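Local atomic coordinates of molybdopterin-guanine dinucleotide biosynthesis protein A (MobA) (Archaeoglobus fulgidus, PDB entry 3NGW), a protein that probably transfers a nucleotide from GTP to molybdopterin during biosynthesis of the molybdenum cofactor. Residues L104-I117 against P125-E137. Sequence-based numbering, arbitrary orientation.
Sequences LYKEGEKAGCDALI and PLLAYYAESAADE. With CA (calcium ion), chain B.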
ATOM      1  N   LEU A 104       9.647  -2.916  -8.662  1.00 44.90           N
ATOM      2  CA  LEU A 104       8.428  -2.303  -9.178  1.00 41.43           C
ATOM      3  C   LEU A 104       8.605  -0.826  -9.521  1.00 43.05           C
ATOM      4  O   LEU A 104       8.156  -0.375 -10.576  1.00 44.88           O
ATOM      5  CB  LEU A 104       7.281  -2.473  -8.172  1.00 37.84           C
ATOM      6  CG  LEU A 104       6.764  -3.907  -7.998  1.00 47.04           C
ATOM      7  CD1 LEU A 104       5.648  -3.955  -6.965  1.00 34.64           C
ATOM      8  CD2 LEU A 104       6.264  -4.425  -9.352  1.00 37.19           C
ATOM      9  N   TYR A 105       9.262  -0.080  -8.635  1.00 40.92           N
ATOM     10  CA  TYR A 105       9.490   1.349  -8.840  1.00 40.87           C
ATOM     11  C   TYR A 105      10.358   1.613 -10.060  1.00 46.93           C
ATOM     12  O   TYR A 105      10.007   2.410 -10.934  1.00 43.65           O
ATOM     13  CB  TYR A 105      10.173   1.965  -7.623  1.00 40.65           C
ATOM     14  CG  TYR A 105      10.159   3.470  -7.639  1.00 43.92           C
ATOM     15  CD1 TYR A 105       8.976   4.170  -7.435  1.00 40.73           C
ATOM     16  CD2 TYR A 105      11.328   4.200  -7.863  1.00 49.75           C
ATOM     17  CE1 TYR A 105       8.950   5.560  -7.454  1.00 48.23           C
ATOM     18  CE2 TYR A 105      11.317   5.599  -7.885  1.00 44.59           C
ATOM     19  CZ  TYR A 105      10.120   6.272  -7.678  1.00 52.85           C
ATOM     20  OH  TYR A 105      10.076   7.651  -7.694  1.00 45.07           O
ATOM     21  N   LYS A 106      11.502   0.942 -10.105  1.00 46.79           N
ATOM     22  CA  LYS A 106      12.443   1.096 -11.208  1.00 47.02           C
ATOM     23  C   LYS A 106      11.756   0.751 -12.525  1.00 48.49           C
ATOM     24  O   LYS A 106      11.773   1.540 -13.468  1.00 51.50           O
ATOM     25  CB  LYS A 106      13.652   0.180 -10.987  1.00 46.79           C
ATOM     26  CG  LYS A 106      14.794   0.409 -11.957  1.00 56.74           C
ATOM     27  CD  LYS A 106      15.881  -0.649 -11.788  1.00 69.54           C
ATOM     28  CE  LYS A 106      15.393  -2.028 -12.246  1.00 78.32           C
ATOM     29  NZ  LYS A 106      16.467  -3.068 -12.175  1.00 84.10           N
ATOM     30  N   GLU A 107      11.147  -0.431 -12.578  1.00 46.65           N
ATOM     31  CA  GLU A 107      10.459  -0.876 -13.780  1.00 45.87           C
ATOM     32  C   GLU A 107       9.315   0.055 -14.130  1.00 50.28           C
ATOM     33  O   GLU A 107       9.057   0.326 -15.303  1.00 52.09           O
ATOM     34  CB  GLU A 107       9.922  -2.297 -13.600  1.00 54.41           C
ATOM     35  CG  GLU A 107      10.973  -3.382 -13.772  1.00 64.16           C
ATOM     36  CD  GLU A 107      11.620  -3.348 -15.150  1.00 62.08           C
ATOM     37  OE1 GLU A 107      10.900  -3.516 -16.155  1.00 48.60           O
ATOM     38  OE2 GLU A 107      12.850  -3.148 -15.220  1.00 75.32           O
ATOM     39  N   GLY A 108       8.629   0.545 -13.106  1.00 49.62           N
ATOM     40  CA  GLY A 108       7.517   1.440 -13.338  1.00 42.84           C
ATOM     41  C   GLY A 108       7.981   2.738 -13.963  1.00 46.29           C
ATOM     42  O   GLY A 108       7.411   3.190 -14.957  1.00 43.93           O
ATOM     43  N   GLU A 109       9.017   3.334 -13.377  1.00 40.07           N
ATOM     44  CA  GLU A 109       9.567   4.597 -13.865  1.00 47.70           C
ATOM     45  C   GLU A 109      10.073   4.491 -15.299  1.00 55.71           C
ATOM     46  O   GLU A 109       9.740   5.321 -16.140  1.00 65.30           O
ATOM     47  CB  GLU A 109      10.713   5.074 -12.963  1.00 39.53           C
ATOM     48  CG  GLU A 109      10.287   5.597 -11.597  1.00 40.35           C
ATOM     49  CD  GLU A 109       9.918   7.082 -11.597  1.00 56.08           C
ATOM     50  OE1 GLU A 109      10.829   7.935 -11.683  1.00 53.85           O
ATOM     51  OE2 GLU A 109       8.713   7.405 -11.510  1.00 53.37           O
ATOM     52  N   LYS A 110      10.875   3.472 -15.587  1.00 55.87           N
ATOM     53  CA  LYS A 110      11.400   3.323 -16.935  1.00 59.91           C
ATOM     54  C   LYS A 110      10.290   3.048 -17.943  1.00 60.43           C
ATOM     55  O   LYS A 110      10.282   3.619 -19.030  1.00 63.83           O
ATOM     56  CB  LYS A 110      12.450   2.206 -16.989  1.00 53.64           C
ATOM     57  CG  LYS A 110      11.903   0.826 -16.700  1.00 73.91           C
ATOM     58  CD  LYS A 110      12.909  -0.270 -17.045  1.00 72.07           C
ATOM     59  CE  LYS A 110      14.118  -0.256 -16.125  1.00 76.63           C
ATOM     60  NZ  LYS A 110      15.014  -1.419 -16.383  1.00 73.84           N
ATOM     61  N   ALA A 111       9.345   2.189 -17.573  1.00 61.32           N
ATOM     62  CA  ALA A 111       8.239   1.821 -18.459  1.00 53.58           C
ATOM     63  C   ALA A 111       7.432   2.997 -19.005  1.00 58.43           C
ATOM     64  O   ALA A 111       6.822   2.894 -20.070  1.00 47.85           O
ATOM     65  CB  ALA A 111       7.306   0.852 -17.744  1.00 58.26           C
ATOM     66  N   GLY A 112       7.424   4.112 -18.277  1.00 59.02           N
ATOM     67  CA  GLY A 112       6.670   5.277 -18.715  1.00 56.65           C
ATOM     68  C   GLY A 112       5.184   4.972 -18.846  1.00 58.40           C
ATOM     69  O   GLY A 112       4.600   5.091 -19.925  1.00 63.15           O
ATOM     70  N   CYS A 113       4.573   4.584 -17.733  1.00 51.40           N
ATOM     71  CA  CYS A 113       3.157   4.231 -17.691  1.00 42.41           C
ATOM     72  C   CYS A 113       2.526   4.933 -16.504  1.00 40.15           C
ATOM     73  O   CYS A 113       3.237   5.435 -15.643  1.00 31.68           O
ATOM     74  CB  CYS A 113       3.021   2.728 -17.491  1.00 41.69           C
ATOM     75  SG  CYS A 113       3.896   2.170 -16.006  1.00 45.18           S
ATOM     76  N   ASP A 114       1.197   4.961 -16.439  1.00 40.13           N
ATOM     77  CA  ASP A 114       0.548   5.606 -15.304  1.00 36.64           C
ATOM     78  C   ASP A 114       0.653   4.723 -14.056  1.00 28.33           C
ATOM     79  O   ASP A 114       0.729   5.223 -12.938  1.00 34.39           O
ATOM     80  CB  ASP A 114      -0.917   5.920 -15.605  1.00 39.21           C
ATOM     81  CG  ASP A 114      -1.077   6.854 -16.778  1.00 36.42           C
ATOM     82  OD1 ASP A 114      -0.378   7.888 -16.825  1.00 36.41           O
ATOM     83  OD2 ASP A 114      -1.911   6.553 -17.650  1.00 45.28           O
ATOM     84  N   ALA A 115       0.664   3.412 -14.248  1.00 28.87           N
ATOM     85  CA  ALA A 115       0.783   2.484 -13.128  1.00 34.64           C
ATOM     86  C   ALA A 115       1.306   1.126 -13.584  1.00 35.17           C
ATOM     87  O   ALA A 115       1.039   0.680 -14.702  1.00 34.41           O
ATOM     88  CB  ALA A 115      -0.577   2.316 -12.431  1.00 27.63           C
ATOM     89  N   LEU A 116       2.073   0.490 -12.710  1.00 39.69           N
ATOM     90  CA  LEU A 116       2.629  -0.832 -12.962  1.00 41.54           C
ATOM     91  C   LEU A 116       2.098  -1.669 -11.803  1.00 37.97           C
ATOM     92  O   LEU A 116       2.516  -1.486 -10.656  1.00 34.09           O
ATOM     93  CB  LEU A 116       4.161  -0.800 -12.927  1.00 45.14           C
ATOM     94  CG  LEU A 116       4.825  -2.175 -13.095  1.00 44.08           C
ATOM     95  CD1 LEU A 116       4.781  -2.554 -14.554  1.00 48.45           C
ATOM     96  CD2 LEU A 116       6.262  -2.150 -12.603  1.00 55.48           C
ATOM     97  N   ILE A 117       1.179  -2.579 -12.110  1.00 36.22           N
ATOM     98  CA  ILE A 117       0.525  -3.400 -11.096  1.00 36.43           C
ATOM     99  C   ILE A 117       0.759  -4.896 -11.265  1.00 38.18           C
ATOM    100  O   ILE A 117       0.502  -5.458 -12.332  1.00 40.31           O
ATOM    101  CB  ILE A 117      -1.002  -3.121 -11.115  1.00 37.80           C
ATOM    102  CG1 ILE A 117      -1.240  -1.630 -10.858  1.00 36.49           C
ATOM    103  CG2 ILE A 117      -1.714  -3.978 -10.087  1.00 29.20           C
ATOM    104  CD1 ILE A 117      -2.685  -1.192 -11.000  1.00 32.82           C
ATOM    105  N   PRO A 125      -3.582  -4.036  -6.792  1.00 32.01           N
ATOM    106  CA  PRO A 125      -3.391  -2.581  -6.819  1.00 25.53           C
ATOM    107  C   PRO A 125      -2.741  -1.922  -5.604  1.00 32.75           C
ATOM    108  O   PRO A 125      -2.189  -0.826  -5.724  1.00 28.70           O
ATOM    109  CB  PRO A 125      -4.807  -2.051  -7.041  1.00 30.18           C
ATOM    110  CG  PRO A 125      -5.532  -3.201  -7.683  1.00 37.22           C
ATOM    111  CD  PRO A 125      -5.013  -4.371  -6.895  1.00 31.78           C
ATOM    112  N   LEU A 126      -2.820  -2.568  -4.443  1.00 27.26           N
ATOM    113  CA  LEU A 126      -2.250  -1.995  -3.234  1.00 31.81           C
ATOM    114  C   LEU A 126      -0.801  -2.409  -2.999  1.00 35.47           C
ATOM    115  O   LEU A 126      -0.287  -2.339  -1.886  1.00 33.16           O
ATOM    116  CB  LEU A 126      -3.123  -2.346  -2.025  1.00 26.65           C
ATOM    117  CG  LEU A 126      -4.546  -1.805  -2.158  1.00 30.83           C
ATOM    118  CD1 LEU A 126      -5.290  -1.962  -0.854  1.00 25.88           C
ATOM    119  CD2 LEU A 126      -4.490  -0.333  -2.557  1.00 34.19           C
ATOM    120  N   LEU A 127      -0.144  -2.834  -4.068  1.00 35.60           N
ATOM    121  CA  LEU A 127       1.255  -3.221  -4.012  1.00 31.73           C
ATOM    122  C   LEU A 127       1.758  -3.019  -5.435  1.00 33.94           C
ATOM    123  O   LEU A 127       2.089  -3.973  -6.140  1.00 24.82           O
ATOM    124  CB  LEU A 127       1.387  -4.680  -3.574  1.00 35.45           C
ATOM    125  CG  LEU A 127       2.711  -5.118  -2.938  1.00 34.22           C
ATOM    126  CD1 LEU A 127       3.713  -5.506  -3.981  1.00 43.67           C
ATOM    127  CD2 LEU A 127       3.241  -3.987  -2.071  1.00 36.45           C
ATOM    128  N   ALA A 128       1.787  -1.753  -5.852  1.00 33.96           N
ATOM    129  CA  ALA A 128       2.221  -1.389  -7.199  1.00 37.30           C
ATOM    130  C   ALA A 128       2.755   0.037  -7.327  1.00 30.74           C
ATOM    131  O   ALA A 128       2.671   0.844  -6.404  1.00 33.14           O
ATOM    132  CB  ALA A 128       1.069  -1.587  -8.172  1.00 30.45           C
ATOM    133  N   TYR A 129       3.302   0.321  -8.504  1.00 33.88           N
ATOM    134  CA  TYR A 129       3.857   1.621  -8.842  1.00 30.42           C
ATOM    135  C   TYR A 129       2.786   2.509  -9.483  1.00 33.09           C
ATOM    136  O   TYR A 129       2.016   2.057 -10.336  1.00 32.31           O
ATOM    137  CB  TYR A 129       5.016   1.436  -9.827  1.00 33.05           C
ATOM    138  CG  TYR A 129       5.429   2.708 -10.533  1.00 30.43           C
ATOM    139  CD1 TYR A 129       6.309   3.618  -9.939  1.00 26.26           C
ATOM    140  CD2 TYR A 129       4.875   3.042 -11.767  1.00 26.07           C
ATOM    141  CE1 TYR A 129       6.615   4.838 -10.566  1.00 25.70           C
ATOM    142  CE2 TYR A 129       5.172   4.248 -12.388  1.00 27.77           C
ATOM    143  CZ  TYR A 129       6.035   5.137 -11.787  1.00 22.23           C
ATOM    144  OH  TYR A 129       6.280   6.330 -12.424  1.00 35.39           O
ATOM    145  N   TYR A 130       2.733   3.766  -9.055  1.00 28.75           N
ATOM    146  CA  TYR A 130       1.792   4.736  -9.608  1.00 33.73           C
ATOM    147  C   TYR A 130       2.590   6.001  -9.907  1.00 28.16           C
ATOM    148  O   TYR A 130       3.397   6.436  -9.089  1.00 22.48           O
ATOM    149  CB  TYR A 130       0.655   5.072  -8.615  1.00 33.94           C
ATOM    150  CG  TYR A 130      -0.345   3.948  -8.360  1.00 33.70           C
ATOM    151  CD1 TYR A 130      -0.100   2.962  -7.403  1.00 29.29           C
ATOM    152  CD2 TYR A 130      -1.518   3.848  -9.111  1.00 35.32           C
ATOM    153  CE1 TYR A 130      -0.997   1.902  -7.205  1.00 23.95           C
ATOM    154  CE2 TYR A 130      -2.412   2.790  -8.921  1.00 24.63           C
ATOM    155  CZ  TYR A 130      -2.143   1.826  -7.972  1.00 26.34           C
ATOM    156  OH  TYR A 130      -3.011   0.768  -7.812  1.00 37.39           O
ATOM    157  N   ALA A 131       2.381   6.564 -11.090  1.00 26.89           N
ATOM    158  CA  ALA A 131       3.062   7.788 -11.482  1.00 26.21           C
ATOM    159  C   ALA A 131       2.086   8.929 -11.234  1.00 28.14           C
ATOM    160  O   ALA A 131       0.884   8.702 -11.112  1.00 33.83           O
ATOM    161  CB  ALA A 131       3.446   7.735 -12.958  1.00 25.77           C
ATOM    162  N   GLU A 132       2.606  10.149 -11.153  1.00 34.37           N
ATOM    163  CA  GLU A 132       1.786  11.335 -10.926  1.00 28.76           C
ATOM    164  C   GLU A 132       0.705  11.504 -11.985  1.00 32.25           C
ATOM    165  O   GLU A 132      -0.381  12.022 -11.711  1.00 36.01           O
ATOM    166  CB  GLU A 132       2.677  12.575 -10.930  1.00 27.47           C
ATOM    167  CG  GLU A 132       1.932  13.885 -10.802  1.00 29.16           C
ATOM    168  CD  GLU A 132       2.869  15.076 -10.725  1.00 44.56           C
ATOM    169  OE1 GLU A 132       3.558  15.225  -9.691  1.00 44.78           O
ATOM    170  OE2 GLU A 132       2.934  15.857 -11.705  1.00 43.54           O
ATOM    171  N   SER A 133       1.014  11.065 -13.198  1.00 38.39           N
ATOM    172  CA  SER A 133       0.095  11.192 -14.326  1.00 38.52           C
ATOM    173  C   SER A 133      -1.220  10.428 -14.151  1.00 37.55           C
ATOM    174  O   SER A 133      -2.181  10.664 -14.888  1.00 39.74           O
ATOM    175  CB  SER A 133       0.799  10.746 -15.604  1.00 33.66           C
ATOM    176  OG  SER A 133       1.389   9.462 -15.453  1.00 43.07           O
ATOM    177  N   ALA A 134      -1.251   9.536 -13.161  1.00 30.05           N
ATOM    178  CA  ALA A 134      -2.423   8.731 -12.849  1.00 27.90           C
ATOM    179  C   ALA A 134      -3.341   9.400 -11.824  1.00 33.52           C
ATOM    180  O   ALA A 134      -4.472   8.970 -11.629  1.00 35.62           O
ATOM    181  CB  ALA A 134      -1.976   7.380 -12.322  1.00 34.71           C
ATOM    182  N   ALA A 135      -2.857  10.456 -11.178  1.00 28.83           N
ATOM    183  CA  ALA A 135      -3.630  11.152 -10.150  1.00 32.78           C
ATOM    184  C   ALA A 135      -4.981  11.753 -10.557  1.00 35.86           C
ATOM    185  O   ALA A 135      -5.932  11.704  -9.778  1.00 36.66           O
ATOM    186  CB  ALA A 135      -2.772  12.232  -9.501  1.00 35.85           C
ATOM    187  N   ASP A 136      -5.074  12.323 -11.753  1.00 34.35           N
ATOM    188  CA  ASP A 136      -6.328  12.925 -12.185  1.00 33.21           C
ATOM    189  C   ASP A 136      -7.465  11.929 -12.287  1.00 31.02           C
ATOM    190  O   ASP A 136      -8.565  12.190 -11.812  1.00 32.55           O
ATOM    191  CB  ASP A 136      -6.163  13.628 -13.534  1.00 44.49           C
ATOM    192  CG  ASP A 136      -5.271  14.844 -13.452  1.00 51.03           C
ATOM    193  OD1 ASP A 136      -5.380  15.595 -12.460  1.00 43.91           O
ATOM    194  OD2 ASP A 136      -4.462  15.055 -14.385  1.00 58.00           O
ATOM    195  N   GLU A 137      -7.203  10.794 -12.921  1.00 32.55           N
ATOM    196  CA  GLU A 137      -8.230   9.776 -13.075  1.00 36.71           C
ATOM    197  C   GLU A 137      -8.657   9.222 -11.711  1.00 42.58           C
ATOM    198  O   GLU A 137      -9.832   8.903 -11.500  1.00 46.29           O
ATOM    199  CB  GLU A 137      -7.729   8.651 -13.983  1.00 39.80           C
ATOM    200  CG  GLU A 137      -8.781   8.167 -14.965  1.00 52.37           C
ATOM    201  CD  GLU A 137      -9.455   9.312 -15.709  1.00 54.01           C
ATOM    202  OE1 GLU A 137      -8.745  10.095 -16.387  1.00 57.25           O
ATOM    203  OE2 GLU A 137     -10.697   9.429 -15.604  1.00 54.45           O
TER
HETATM  204 CA    CA B 209      -3.795  17.703 -13.722  1.00 57.43          CA
HETATM  205  O   HOH W   1      -2.127  16.093 -12.032  1.00 34.92           O
HETATM  206  O   HOH W   2      -6.323  18.723 -13.192  1.00 60.78           O
HETATM  207  O   HOH W   3      -3.792  18.124 -11.167  1.00 40.64           O
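The Y129 ring leans from the antiparallel hairpin of strands 115-119 and 129-130 onto G108 of helix 98-111, within the mixed sheet and flanking helices of a GT-A-like nucleotidyltransferase fold. With CG anti to the backbone N (chi1 164°), the ring reaches the helix, and G108 CA sits over one face, 3.8 Å from the ring centroid, in a CH-pi contact. The ring can come this close at G108, which has no side chain. Y105 meets Y129 in an offset edge-to-face pair, planes 71° apart, the edge of Y129 turned toward the Y105 face. At the far end of the ring, Y129 OH donates to E109 OE2 (2.8 Å) from the anti side, somewhat out of the carboxylate plane; S85 gives that same oxygen a second hydrogen bond. Shortened to an alanine here, the Y129 side chain would probably leave a gap against G108 and Y105 and cost E109 OE2 one of its two hydroxyl partners. On the other sheet face, A115 CB packs on Y130 CD2 (3.8 Å), while I117 CD1 approaches Y130 OH, a hydroxyl that donates to P125 O. L116 N bonds to Y129 O (2.8 Å) within the hairpin. Where the strands give way to the turn before helix 135-143, A131 N meets D114 O almost straight (173°). Beside it, D114 OD2 accepts from N157 N, and the anti lone pair of D114 OD1 takes the S133 OG hydroxyl at 2.7 Å.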